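Local coordinates for protein putative methylthioribose-1-phosphate isomerase (PDB 6A34) that catalyses the interconversion of 5-methylthioribose 1-phosphate and 5-methylthioribulose 1-phosphate, an isomerisation step of the methionine salvage pathway, at residues A[12-17]-A[25-30]; A[54-59]-A[63-68]; A[155-160]-A[338-343]; A[148-153]-A[276-281]. All coordinates share one frame; numbering follows the deposited sequence.

Contact 1 of 4, residues A[12-17]-A[25-30]; sequences KLPRTV and YMINQR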
loop_
_atom_site.group_PDB
_atom_site.type_symbol
_atom_site.label_atom_id
_atom_site.label_comp_id
_atom_site.label_asym_id
_atom_site.label_seq_id
_atom_site.Cartn_x
_atom_site.Cartn_y
_atom_site.Cartn_z
ATOM N N LYS A 12 20.395 -19.354 -7.554
ATOM C CA LYS A 12 20.103 -20.600 -8.229
ATOM C C LYS A 12 19.292 -20.335 -9.503
ATOM O O LYS A 12 19.030 -21.236 -10.260
ATOM C CB LYS A 12 19.315 -21.531 -7.310
ATOM C CG LYS A 12 20.107 -22.134 -6.161
ATOM C CD LYS A 12 19.203 -22.780 -5.107
ATOM C CE LYS A 12 19.901 -22.980 -3.776
ATOM N NZ LYS A 12 19.060 -22.541 -2.634
ATOM N N LEU A 13 18.894 -19.083 -9.707
ATOM C CA LEU A 13 18.131 -18.688 -10.851
ATOM C C LEU A 13 19.035 -18.663 -12.077
ATOM O O LEU A 13 20.189 -18.230 -11.987
ATOM C CB LEU A 13 17.547 -17.286 -10.626
ATOM C CG LEU A 13 16.391 -17.184 -9.630
ATOM C CD1 LEU A 13 16.061 -15.729 -9.344
ATOM C CD2 LEU A 13 15.150 -17.913 -10.120
ATOM N N PRO A 14 18.490 -19.011 -13.266
ATOM C CA PRO A 14 19.153 -18.715 -14.532
ATOM C C PRO A 14 19.091 -17.209 -14.799
ATOM O O PRO A 14 18.327 -16.483 -14.132
ATOM C CB PRO A 14 18.271 -19.401 -15.582
ATOM C CG PRO A 14 16.891 -19.287 -14.966
ATOM C CD PRO A 14 17.117 -19.492 -13.477
ATOM N N ARG A 15 19.880 -16.761 -15.778
ATOM C CA ARG A 15 19.796 -15.420 -16.269
ATOM C C ARG A 15 18.346 -15.159 -16.698
ATOM O O ARG A 15 17.634 -16.060 -17.122
ATOM C CB ARG A 15 20.848 -15.190 -17.357
ATOM C CG ARG A 15 22.182 -14.736 -16.791
ATOM C CD ARG A 15 23.490 -15.135 -17.430
ATOM N NE ARG A 15 23.950 -14.057 -18.262
ATOM C CZ ARG A 15 25.201 -13.660 -18.512
ATOM N NH1 ARG A 15 25.378 -12.940 -19.595
ATOM N NH2 ARG A 15 26.232 -13.889 -17.723
ATOM N N THR A 16 17.921 -13.917 -16.482
ATOM C CA THR A 16 16.602 -13.404 -16.836
ATOM C C THR A 16 16.386 -13.528 -18.345
ATOM O O THR A 16 15.283 -13.763 -18.793
ATOM C CB THR A 16 16.472 -11.939 -16.389
ATOM O OG1 THR A 16 16.603 -11.920 -14.967
ATOM C CG2 THR A 16 15.183 -11.288 -16.830
ATOM N N VAL A 17 17.466 -13.316 -19.090
ATOM C CA VAL A 17 17.550 -13.435 -20.528
ATOM C C VAL A 17 18.911 -14.072 -20.825
ATOM O O VAL A 17 19.936 -13.582 -20.279
ATOM C CB VAL A 17 17.451 -12.069 -21.240
ATOM C CG1 VAL A 17 17.408 -12.217 -22.751
ATOM C CG2 VAL A 17 16.264 -11.251 -20.779
ATOM N N TYR A 25 16.356 -17.164 -24.612
ATOM C CA TYR A 25 15.596 -17.758 -23.495
ATOM C C TYR A 25 15.291 -16.683 -22.448
ATOM O O TYR A 25 16.191 -16.025 -22.026
ATOM C CB TYR A 25 16.390 -18.884 -22.831
ATOM C CG TYR A 25 16.697 -20.092 -23.692
ATOM C CD1 TYR A 25 17.693 -20.054 -24.660
ATOM C CD2 TYR A 25 16.053 -21.305 -23.487
ATOM C CE1 TYR A 25 18.009 -21.167 -25.427
ATOM C CE2 TYR A 25 16.358 -22.428 -24.244
ATOM C CZ TYR A 25 17.345 -22.366 -25.220
ATOM O OH TYR A 25 17.658 -23.467 -25.975
ATOM N N MET A 26 14.023 -16.567 -22.022
ATOM C CA MET A 26 13.561 -15.551 -21.066
ATOM C C MET A 26 12.716 -16.210 -19.972
ATOM O O MET A 26 11.758 -16.965 -20.256
ATOM C CB MET A 26 12.683 -14.484 -21.723
ATOM C CG MET A 26 13.300 -13.818 -22.911
ATOM S SD MET A 26 12.205 -12.535 -23.509
ATOM C CE MET A 26 12.990 -12.046 -25.044
ATOM N N ILE A 27 13.043 -15.898 -18.718
ATOM C CA ILE A 27 12.111 -16.163 -17.657
ATOM C C ILE A 27 10.799 -15.464 -18.029
ATOM O O ILE A 27 10.837 -14.348 -18.517
ATOM C CB ILE A 27 12.649 -15.691 -16.299
ATOM C CG1 ILE A 27 13.863 -16.517 -15.884
ATOM C CG2 ILE A 27 11.541 -15.738 -15.245
ATOM C CD1 ILE A 27 14.578 -15.963 -14.678
ATOM N N ASN A 28 9.666 -16.161 -17.870
ATOM C CA ASN A 28 8.374 -15.591 -18.193
ATOM C C ASN A 28 7.835 -14.876 -16.956
ATOM O O ASN A 28 7.214 -15.503 -16.074
ATOM C CB ASN A 28 7.348 -16.617 -18.674
ATOM C CG ASN A 28 6.157 -15.941 -19.315
ATOM O OD1 ASN A 28 5.736 -14.868 -18.872
ATOM N ND2 ASN A 28 5.669 -16.511 -20.405
ATOM N N GLN A 29 8.044 -13.562 -16.927
ATOM C CA GLN A 29 7.727 -12.739 -15.761
ATOM C C GLN A 29 6.217 -12.451 -15.715
ATOM O O GLN A 29 5.747 -11.944 -14.701
ATOM C CB GLN A 29 8.580 -11.464 -15.768
ATOM C CG GLN A 29 10.090 -11.739 -15.706
ATOM C CD GLN A 29 10.918 -10.540 -15.296
ATOM O OE1 GLN A 29 10.548 -9.809 -14.378
ATOM N NE2 GLN A 29 12.046 -10.326 -15.972
ATOM N N ARG A 30 5.470 -12.786 -16.784
ATOM C CA ARG A 30 3.999 -12.694 -16.766
ATOM C C ARG A 30 3.368 -13.854 -15.989
ATOM O O ARG A 30 2.275 -13.713 -15.516
ATOM C CB ARG A 30 3.392 -12.706 -18.168
ATOM C CG ARG A 30 3.589 -11.409 -18.931
ATOM C CD ARG A 30 3.681 -11.718 -20.421
ATOM N NE ARG A 30 2.620 -12.604 -20.889
ATOM C CZ ARG A 30 1.389 -12.202 -21.198
ATOM N NH1 ARG A 30 1.070 -10.914 -21.150
ATOM N NH2 ARG A 30 0.481 -13.098 -21.546
HETATM O O HOH W 1 12.527 -12.274 -18.453
#
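T16 and I27 carry the polar side of this contact: I27 N donates to T16 O over 3.1 Å. M26 CA also presents its C-H to T16 O, at 3.4 Å, and a second CA-H...O contact joins V17 CA to Y25 O at 3.3 Å. V17 and M26 face each other as an antiparallel, non-hydrogen-bonded pair. A water extends the polar group, lying 2.7 Å from I27 O, close to T16 O as well, and accepting from Q29 NE2.

The apolar part belongs mainly to I27. With CG1 anti to the carbonyl carbon (chi1 -67°) and the chain extended beyond it, CD1 reaches P14 CG at 4.1 Å, the two side chains crossing at about a right angle. T16 turns its methyl to the amide of Q29, CG2 to NE2 3.4 Å. V17 CG1 and M26 CG meet more loosely, at 4.4 Å.

The amide of Q29 is fixed at both ends, OE1 taking R57 NH1 and NE2 giving to L172 O. In the fold, strand 23-27 is the middle one of a three-stranded antiparallel sheet, between strands 17-20 and 38-41. V17 and M26 pack on A65 of helix 59-76, while L13 rests against W213 of helix 206-217.

Contact 2 of 4, residues A[54-59]-A[63-68]; sequences MTVRGA and GAAAGF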
loop_
_atom_site.group_PDB
_atom_site.type_symbol
_atom_site.label_atom_id
_atom_site.label_comp_id
_atom_site.label_asym_id
_atom_site.label_seq_id
_atom_site.Cartn_x
_atom_site.Cartn_y
_atom_site.Cartn_z
ATOM N N MET A 54 5.863 -7.753 -22.227
ATOM C CA MET A 54 6.513 -7.712 -20.897
ATOM C C MET A 54 6.693 -9.131 -20.306
ATOM O O MET A 54 6.650 -9.347 -19.069
ATOM C CB MET A 54 5.740 -6.776 -19.965
ATOM C CG MET A 54 5.673 -5.366 -20.561
ATOM S SD MET A 54 4.870 -4.102 -19.544
ATOM C CE MET A 54 4.656 -2.795 -20.757
ATOM N N THR A 55 6.968 -10.102 -21.193
ATOM C CA THR A 55 7.473 -11.437 -20.823
ATOM C C THR A 55 8.844 -11.267 -20.146
ATOM O O THR A 55 9.188 -11.925 -19.158
ATOM C CB THR A 55 7.533 -12.347 -22.061
ATOM O OG1 THR A 55 6.203 -12.601 -22.529
ATOM C CG2 THR A 55 8.225 -13.667 -21.800
ATOM N N VAL A 56 9.623 -10.347 -20.700
ATOM C CA VAL A 56 10.794 -9.815 -20.066
ATOM C C VAL A 56 10.466 -8.390 -19.615
ATOM O O VAL A 56 9.706 -7.682 -20.287
ATOM C CB VAL A 56 12.023 -9.834 -21.007
ATOM C CG1 VAL A 56 11.755 -9.160 -22.355
ATOM C CG2 VAL A 56 13.217 -9.183 -20.349
ATOM N N ARG A 57 11.055 -7.991 -18.486
ATOM C CA ARG A 57 11.003 -6.618 -17.982
ATOM C C ARG A 57 12.314 -6.322 -17.258
ATOM O O ARG A 57 13.159 -7.209 -17.143
ATOM C CB ARG A 57 9.807 -6.415 -17.051
ATOM C CG ARG A 57 9.743 -7.420 -15.916
ATOM C CD ARG A 57 9.186 -6.782 -14.647
ATOM N NE ARG A 57 10.161 -5.929 -13.963
ATOM C CZ ARG A 57 10.985 -6.347 -13.011
ATOM N NH1 ARG A 57 11.290 -7.636 -12.933
ATOM N NH2 ARG A 57 11.463 -5.480 -12.125
ATOM N N GLY A 58 12.454 -5.079 -16.780
ATOM C CA GLY A 58 13.693 -4.560 -16.212
ATOM C C GLY A 58 14.618 -4.039 -17.311
ATOM O O GLY A 58 14.993 -4.785 -18.250
ATOM N N ALA A 59 15.032 -2.773 -17.165
ATOM C CA ALA A 59 15.597 -2.004 -18.243
ATOM C C ALA A 59 16.781 -2.753 -18.870
ATOM O O ALA A 59 16.846 -2.910 -20.084
ATOM C CB ALA A 59 15.948 -0.609 -17.738
ATOM N N GLY A 63 17.162 -4.589 -22.644
ATOM C CA GLY A 63 18.264 -4.232 -23.510
ATOM C C GLY A 63 18.952 -5.474 -24.047
ATOM O O GLY A 63 19.147 -5.623 -25.239
ATOM N N ALA A 64 19.253 -6.416 -23.149
ATOM C CA ALA A 64 19.952 -7.622 -23.546
ATOM C C ALA A 64 19.074 -8.442 -24.500
ATOM O O ALA A 64 19.591 -9.010 -25.474
ATOM C CB ALA A 64 20.373 -8.432 -22.335
ATOM N N ALA A 65 17.765 -8.503 -24.212
ATOM C CA ALA A 65 16.850 -9.258 -25.039
ATOM C C ALA A 65 16.902 -8.713 -26.469
ATOM O O ALA A 65 16.974 -9.479 -27.410
ATOM C CB ALA A 65 15.442 -9.242 -24.495
ATOM N N ALA A 66 16.877 -7.391 -26.611
ATOM C CA ALA A 66 16.818 -6.768 -27.924
ATOM C C ALA A 66 18.121 -7.026 -28.678
ATOM O O ALA A 66 18.106 -7.228 -29.896
ATOM C CB ALA A 66 16.607 -5.292 -27.772
ATOM N N GLY A 67 19.237 -6.911 -27.943
ATOM C CA GLY A 67 20.539 -7.144 -28.456
ATOM C C GLY A 67 20.676 -8.583 -28.929
ATOM O O GLY A 67 21.232 -8.819 -29.974
ATOM N N PHE A 68 20.157 -9.532 -28.141
ATOM C CA PHE A 68 20.182 -10.943 -28.525
ATOM C C PHE A 68 19.223 -11.234 -29.677
ATOM O O PHE A 68 19.343 -12.259 -30.297
ATOM C CB PHE A 68 19.861 -11.843 -27.336
ATOM C CG PHE A 68 21.007 -11.952 -26.370
ATOM C CD1 PHE A 68 22.310 -12.038 -26.822
ATOM C CD2 PHE A 68 20.780 -11.987 -25.009
ATOM C CE1 PHE A 68 23.361 -12.164 -25.936
ATOM C CE2 PHE A 68 21.836 -12.088 -24.124
ATOM C CZ PHE A 68 23.121 -12.167 -24.585
#
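V56 lays its CG1 methyl against A65 CB at 4.3 Å, a light van der Waals touch between the loop ahead of helix 59-76 and the second turn of that helix. The valine points at the helix, and its chi1 of 53° sets CG1 between the backbone N and the carbonyl carbon. The methyl of A65 points back toward the loop, and M26 of strand 23-27 packs on both residues, making the pair part of a larger apolar patch.

The other link is a helical one: G63 N donates to A59 O at 3.1 Å, with an N-H...O angle of 155°. It belongs to the first turn, and the pattern carries on with G67 N to G63 O at 3.0 Å and F68 N to A64 O at 2.8 Å. G58 sits at the N-cap, where its positive phi of 84° favours glycine. Further back, M54 closes helix 44-52 in a Schellman motif, so the chain passes from one helix to the next through a short linker.

R57, in that linker, bonds through NH1 to Q29 OE1 and through NH2 to N168 OD1, which steadies its guanidinium group. R57, G58 and A59 are predicted to bind the substrate. A helix start with a glycine at the N-cap position, and an arginine beside it, would be expected to offer a positive electrostatic environment; this is consistent with a place for a phosphorylated sugar, while the V56 and A65 methyls add a light dispersive touch between linker and helix.

Contact 3 of 4, residues A[155-160]-A[338-343]; sequences AEVLPE and RGVVWP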
loop_
_atom_site.group_PDB
_atom_site.type_symbol
_atom_site.label_atom_id
_atom_site.label_comp_id
_atom_site.label_asym_id
_atom_site.label_seq_id
_atom_site.Cartn_x
_atom_site.Cartn_y
_atom_site.Cartn_z
ATOM N N ALA A 155 27.368 -4.631 0.147
ATOM C CA ALA A 155 27.477 -5.547 1.279
ATOM C C ALA A 155 28.512 -5.049 2.310
ATOM O O ALA A 155 28.365 -5.376 3.479
ATOM C CB ALA A 155 27.796 -6.943 0.796
ATOM N N GLU A 156 29.521 -4.270 1.887
ATOM C CA GLU A 156 30.534 -3.685 2.812
ATOM C C GLU A 156 29.903 -2.628 3.735
ATOM O O GLU A 156 30.357 -2.444 4.847
ATOM C CB GLU A 156 31.668 -2.936 2.097
ATOM C CG GLU A 156 32.647 -3.797 1.311
ATOM C CD GLU A 156 33.447 -4.839 2.085
ATOM O OE1 GLU A 156 33.921 -5.812 1.451
ATOM O OE2 GLU A 156 33.611 -4.679 3.316
ATOM N N VAL A 157 28.902 -1.888 3.240
ATOM C CA VAL A 157 28.458 -0.651 3.897
ATOM C C VAL A 157 27.153 -0.869 4.672
ATOM O O VAL A 157 26.917 -0.146 5.602
ATOM C CB VAL A 157 28.326 0.525 2.906
ATOM C CG1 VAL A 157 29.677 0.960 2.332
ATOM C CG2 VAL A 157 27.332 0.246 1.796
ATOM N N LEU A 158 26.286 -1.806 4.258
ATOM C CA LEU A 158 25.082 -2.105 5.033
ATOM C C LEU A 158 25.476 -2.830 6.313
ATOM O O LEU A 158 26.387 -3.652 6.320
ATOM C CB LEU A 158 24.106 -3.001 4.268
ATOM C CG LEU A 158 23.421 -2.419 3.039
ATOM C CD1 LEU A 158 22.122 -3.164 2.768
ATOM C CD2 LEU A 158 23.166 -0.941 3.174
ATOM N N PRO A 159 24.716 -2.628 7.406
ATOM C CA PRO A 159 24.889 -3.435 8.609
ATOM C C PRO A 159 24.331 -4.853 8.412
ATOM O O PRO A 159 23.424 -5.057 7.604
ATOM C CB PRO A 159 24.062 -2.643 9.632
ATOM C CG PRO A 159 22.931 -2.092 8.808
ATOM C CD PRO A 159 23.589 -1.689 7.502
ATOM N N GLU A 160 24.878 -5.809 9.167
ATOM C CA GLU A 160 24.238 -7.073 9.402
ATOM C C GLU A 160 22.915 -6.814 10.101
ATOM O O GLU A 160 22.828 -5.931 10.968
ATOM C CB GLU A 160 24.945 -7.990 10.403
ATOM C CG GLU A 160 26.452 -8.015 10.302
ATOM C CD GLU A 160 27.049 -9.268 10.926
ATOM O OE1 GLU A 160 28.247 -9.543 10.641
ATOM O OE2 GLU A 160 26.297 -9.969 11.693
ATOM N N ARG A 338 30.908 1.240 -9.287
ATOM C CA ARG A 338 32.289 1.765 -9.193
ATOM C C ARG A 338 32.547 2.349 -7.801
ATOM O O ARG A 338 33.377 3.196 -7.646
ATOM C CB ARG A 338 32.549 2.779 -10.316
ATOM C CG ARG A 338 32.481 2.191 -11.730
ATOM C CD ARG A 338 33.522 1.086 -11.989
ATOM N NE ARG A 338 33.546 0.503 -13.345
ATOM C CZ ARG A 338 34.210 -0.612 -13.698
ATOM N NH1 ARG A 338 35.007 -1.227 -12.838
ATOM N NH2 ARG A 338 34.054 -1.119 -14.909
ATOM N N GLY A 339 31.837 1.858 -6.785
ATOM C CA GLY A 339 32.048 2.287 -5.410
ATOM C C GLY A 339 30.876 3.102 -4.886
ATOM O O GLY A 339 29.939 3.437 -5.642
ATOM N N VAL A 340 30.911 3.380 -3.577
ATOM C CA VAL A 340 29.841 4.041 -2.884
ATOM C C VAL A 340 30.174 5.529 -2.866
ATOM O O VAL A 340 31.278 5.869 -2.531
ATOM C CB VAL A 340 29.650 3.523 -1.457
ATOM C CG1 VAL A 340 28.452 4.210 -0.818
ATOM C CG2 VAL A 340 29.503 2.012 -1.390
ATOM N N VAL A 341 29.205 6.352 -3.276
ATOM C CA VAL A 341 29.245 7.775 -3.243
ATOM C C VAL A 341 28.631 8.260 -1.921
ATOM O O VAL A 341 27.527 7.953 -1.612
ATOM C CB VAL A 341 28.463 8.372 -4.429
ATOM C CG1 VAL A 341 28.637 9.875 -4.517
ATOM C CG2 VAL A 341 28.848 7.717 -5.743
ATOM N N TRP A 342 29.360 9.120 -1.224
ATOM C CA TRP A 342 28.999 9.702 0.034
ATOM C C TRP A 342 28.643 11.179 -0.172
ATOM O O TRP A 342 29.003 11.780 -1.184
ATOM C CB TRP A 342 30.178 9.517 0.992
ATOM C CG TRP A 342 30.552 8.086 1.198
ATOM C CD1 TRP A 342 31.712 7.481 0.793
ATOM C CD2 TRP A 342 29.779 7.065 1.870
ATOM N NE1 TRP A 342 31.713 6.173 1.173
ATOM C CE2 TRP A 342 30.546 5.883 1.834
ATOM C CE3 TRP A 342 28.515 7.023 2.462
ATOM C CZ2 TRP A 342 30.111 4.688 2.400
ATOM C CZ3 TRP A 342 28.082 5.842 3.027
ATOM C CH2 TRP A 342 28.866 4.688 2.988
ATOM N N PRO A 343 27.910 11.829 0.758
ATOM C CA PRO A 343 27.660 13.268 0.649
ATOM C C PRO A 343 29.006 13.998 0.711
ATOM O O PRO A 343 29.914 13.505 1.343
ATOM C CB PRO A 343 26.774 13.626 1.845
ATOM C CG PRO A 343 26.365 12.291 2.469
ATOM C CD PRO A 343 27.329 11.238 1.967
#
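V157 pushes one methyl, CG1, into the corner between V340 and W342, and this is the tight part of the contact. CG1 lies 3.8 Å from W342 CZ2 and 3.9 Å from W342 CH2, arriving at the edge of the indole near its plane and not over a face. The same methyl meets V340 CG2 at 3.9 Å, so one carbon serves both partners. The torsion explains the reach: CG1 of V157 is anti to the carbonyl carbon (chi1 -67°), beside the backbone N, which leaves CG2 in the crowded position between N and C. Side chains, not backbones, do the meeting, with V157 CA and V340 CA 8.4 Å from each other.

Within segment 338-343, V340 divides its methyls. CG2 goes to V157, whereas CG1, anti to the backbone N, rests 3.6 Å from the plane of the W342 ring, offset toward its rim. The indole is thus touched by one valine on a face and by another at its edge. F276 of strand 275-278 touches both V157 and W342 and completes the apolar cluster.

The outer side is looser. W342 is largely solvent-exposed, the carboxylate of E156 turns away from the strand, and a hexane-1,6-diol, probably from the crystallisation liquor, lies about 4 Å from the W342 side chain. What is built here is the edge of a Rossmann-like sheet: strand 339-341 returns antiparallel beside 333-336 as the outermost strand, and the C-terminal end of helix 125-157 packs over its flank.

Contact 4 of 4, residues A[148-153]-A[276-281]; sequences LRMGHY and FAVAPL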
loop_
_atom_site.group_PDB
_atom_site.type_symbol
_atom_site.label_atom_id
_atom_site.label_comp_id
_atom_site.label_asym_id
_atom_site.label_seq_id
_atom_site.Cartn_x
_atom_site.Cartn_y
_atom_site.Cartn_z
ATOM N N LEU A 148 27.554 -7.567 -10.014
ATOM C CA LEU A 148 28.451 -8.241 -9.106
ATOM C C LEU A 148 29.200 -7.223 -8.229
ATOM O O LEU A 148 29.302 -7.389 -7.021
ATOM C CB LEU A 148 29.431 -9.082 -9.909
ATOM C CG LEU A 148 29.012 -10.517 -10.155
ATOM C CD1 LEU A 148 30.004 -11.189 -11.110
ATOM C CD2 LEU A 148 28.922 -11.281 -8.849
ATOM N N ARG A 149 29.716 -6.173 -8.855
ATOM C CA ARG A 149 30.447 -5.126 -8.160
ATOM C C ARG A 149 29.524 -4.404 -7.166
ATOM O O ARG A 149 29.890 -4.242 -5.992
ATOM C CB ARG A 149 31.051 -4.145 -9.168
ATOM C CG ARG A 149 32.216 -4.712 -9.978
ATOM C CD ARG A 149 32.896 -3.698 -10.875
ATOM N NE ARG A 149 32.003 -2.950 -11.763
ATOM C CZ ARG A 149 31.772 -3.250 -13.040
ATOM N NH1 ARG A 149 32.189 -4.410 -13.519
ATOM N NH2 ARG A 149 31.146 -2.382 -13.825
ATOM N N MET A 150 28.343 -3.974 -7.627
ATOM C CA MET A 150 27.378 -3.282 -6.755
ATOM C C MET A 150 27.125 -4.109 -5.488
ATOM O O MET A 150 27.073 -3.574 -4.418
ATOM C CB MET A 150 26.028 -3.094 -7.447
ATOM C CG MET A 150 25.837 -1.766 -8.113
ATOM S SD MET A 150 24.280 -1.841 -9.061
ATOM C CE MET A 150 24.872 -2.226 -10.707
ATOM N N GLY A 151 26.913 -5.416 -5.646
ATOM C CA GLY A 151 26.550 -6.294 -4.546
ATOM C C GLY A 151 27.608 -6.280 -3.460
ATOM O O GLY A 151 27.283 -6.209 -2.265
ATOM N N HIS A 152 28.875 -6.391 -3.885
ATOM C CA HIS A 152 30.012 -6.473 -2.959
ATOM C C HIS A 152 30.252 -5.101 -2.320
ATOM O O HIS A 152 30.518 -5.045 -1.112
ATOM C CB HIS A 152 31.281 -7.037 -3.635
ATOM C CG HIS A 152 31.159 -8.474 -4.008
ATOM N ND1 HIS A 152 30.526 -8.884 -5.164
ATOM C CD2 HIS A 152 31.509 -9.603 -3.353
ATOM C CE1 HIS A 152 30.524 -10.210 -5.217
ATOM N NE2 HIS A 152 31.109 -10.675 -4.116
ATOM N N TYR A 153 30.151 -4.018 -3.104
ATOM C CA TYR A 153 30.283 -2.644 -2.541
ATOM C C TYR A 153 29.184 -2.370 -1.512
ATOM O O TYR A 153 29.472 -1.903 -0.434
ATOM C CB TYR A 153 30.184 -1.564 -3.605
ATOM C CG TYR A 153 31.445 -1.359 -4.397
ATOM C CD1 TYR A 153 32.626 -1.013 -3.762
ATOM C CD2 TYR A 153 31.443 -1.441 -5.782
ATOM C CE1 TYR A 153 33.787 -0.784 -4.478
ATOM C CE2 TYR A 153 32.599 -1.239 -6.512
ATOM C CZ TYR A 153 33.771 -0.912 -5.853
ATOM O OH TYR A 153 34.905 -0.673 -6.548
ATOM N N PHE A 276 19.959 3.743 1.659
ATOM C CA PHE A 276 20.815 3.705 0.466
ATOM C C PHE A 276 20.014 3.451 -0.806
ATOM O O PHE A 276 19.077 2.655 -0.814
ATOM C CB PHE A 276 21.841 2.588 0.577
ATOM C CG PHE A 276 22.878 2.780 1.649
ATOM C CD1 PHE A 276 22.643 2.364 2.950
ATOM C CD2 PHE A 276 24.105 3.327 1.339
ATOM C CE1 PHE A 276 23.616 2.516 3.926
ATOM C CE2 PHE A 276 25.076 3.481 2.312
ATOM C CZ PHE A 276 24.835 3.061 3.602
ATOM N N ALA A 277 20.447 4.103 -1.879
ATOM C CA ALA A 277 20.103 3.776 -3.241
ATOM C C ALA A 277 21.274 2.992 -3.839
ATOM O O ALA A 277 22.430 3.254 -3.499
ATOM C CB ALA A 277 19.863 5.049 -4.032
ATOM N N VAL A 278 20.967 2.043 -4.720
ATOM C CA VAL A 278 21.950 1.270 -5.431
ATOM C C VAL A 278 21.542 1.288 -6.904
ATOM O O VAL A 278 20.365 1.010 -7.224
ATOM C CB VAL A 278 22.080 -0.166 -4.877
ATOM C CG1 VAL A 278 20.741 -0.876 -4.724
ATOM C CG2 VAL A 278 23.022 -1.020 -5.722
ATOM N N ALA A 279 22.492 1.664 -7.775
ATOM C CA ALA A 279 22.316 1.672 -9.230
ATOM C C ALA A 279 23.664 1.740 -9.937
ATOM O O ALA A 279 24.629 2.236 -9.356
ATOM C CB ALA A 279 21.484 2.833 -9.634
ATOM N N PRO A 280 23.758 1.274 -11.207
ATOM C CA PRO A 280 24.975 1.424 -12.005
ATOM C C PRO A 280 25.141 2.870 -12.474
ATOM O O PRO A 280 24.160 3.610 -12.479
ATOM C CB PRO A 280 24.759 0.455 -13.179
ATOM C CG PRO A 280 23.259 0.380 -13.339
ATOM C CD PRO A 280 22.672 0.630 -11.963
ATOM N N LEU A 281 26.373 3.251 -12.847
ATOM C CA LEU A 281 26.715 4.604 -13.354
ATOM C C LEU A 281 25.775 5.063 -14.483
ATOM O O LEU A 281 25.441 6.237 -14.563
ATOM C CB LEU A 281 28.173 4.635 -13.819
ATOM C CG LEU A 281 29.127 5.413 -12.911
ATOM C CD1 LEU A 281 29.020 4.950 -11.472
ATOM C CD2 LEU A 281 30.557 5.298 -13.406
#
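M150 leans from helix 125-157 onto the end of strand 275-278 and can be followed atom by atom. CB starts 4.0 Å from V278 CG2, and CG comes closer to that same methyl, at 3.8 Å. SD is next, 3.7 Å from V278 CG2 and 3.7 Å from A279 C, so the sulfur bridges a side chain and the backbone that follows it. There the chain bends (chi3 -97°), which carries CE on to P280: the methyl lies 3.6 Å from P280 CB and 3.8 Å from P280 CD, over one face of the ring.

V278 answers with a single branch. Its CG2, anti to the backbone N, faces the methionine, and the two side chains slant across each other. With an alanine at M150, a gap is likely to open over P280 and A279, and V278 CG2 would lose the CG and SD atoms packed on it.

Two residues on, H152 turns back on its own helix: ND1 gives a nearly straight bond to L148 O at 2.7 Å, its angle at the hydrogen 173° and the oxygen in the ring plane. Next to M150, R149 forms a salt bridge with D337, just beyond strand 333-336, and L281 N bonds to that same carboxylate, so a polar tie flanks the apolar one.

Helix 125-157 packs here on a parallel strand of the mixed, Rossmann-like sheet. The chemistry is thioether and hydrocarbon against hydrocarbon and backbone, consistent with cohesion by dispersion and exclusion of water, fit of shape probably giving what specificity there is.

In the fold
Contacts 3 and 4 are neighbours, their centres 8 Å apart: both join helix 125-157 to the seven-stranded sheet, L158 meets F276, and Y153 packs against the backbone at R338 and G339. Contacts 1 and 2 form the second pair (centres 10 Å apart) and interlock through Q29 OE1 to R57 NH1 at 2.7 Å and Q29 N to T55 O at 3.0 Å. The pairs do not touch; contacts 1 and 4 come within about 8 Å, contacts 2 and 4 within about 9 Å, at their nearest atoms. Contact 2 holds predicted substrate-binding residues, and the A59 and A279 side chains lie about 7 and 9 Å from that of D247, the predicted proton donor. Contact 3 is remote.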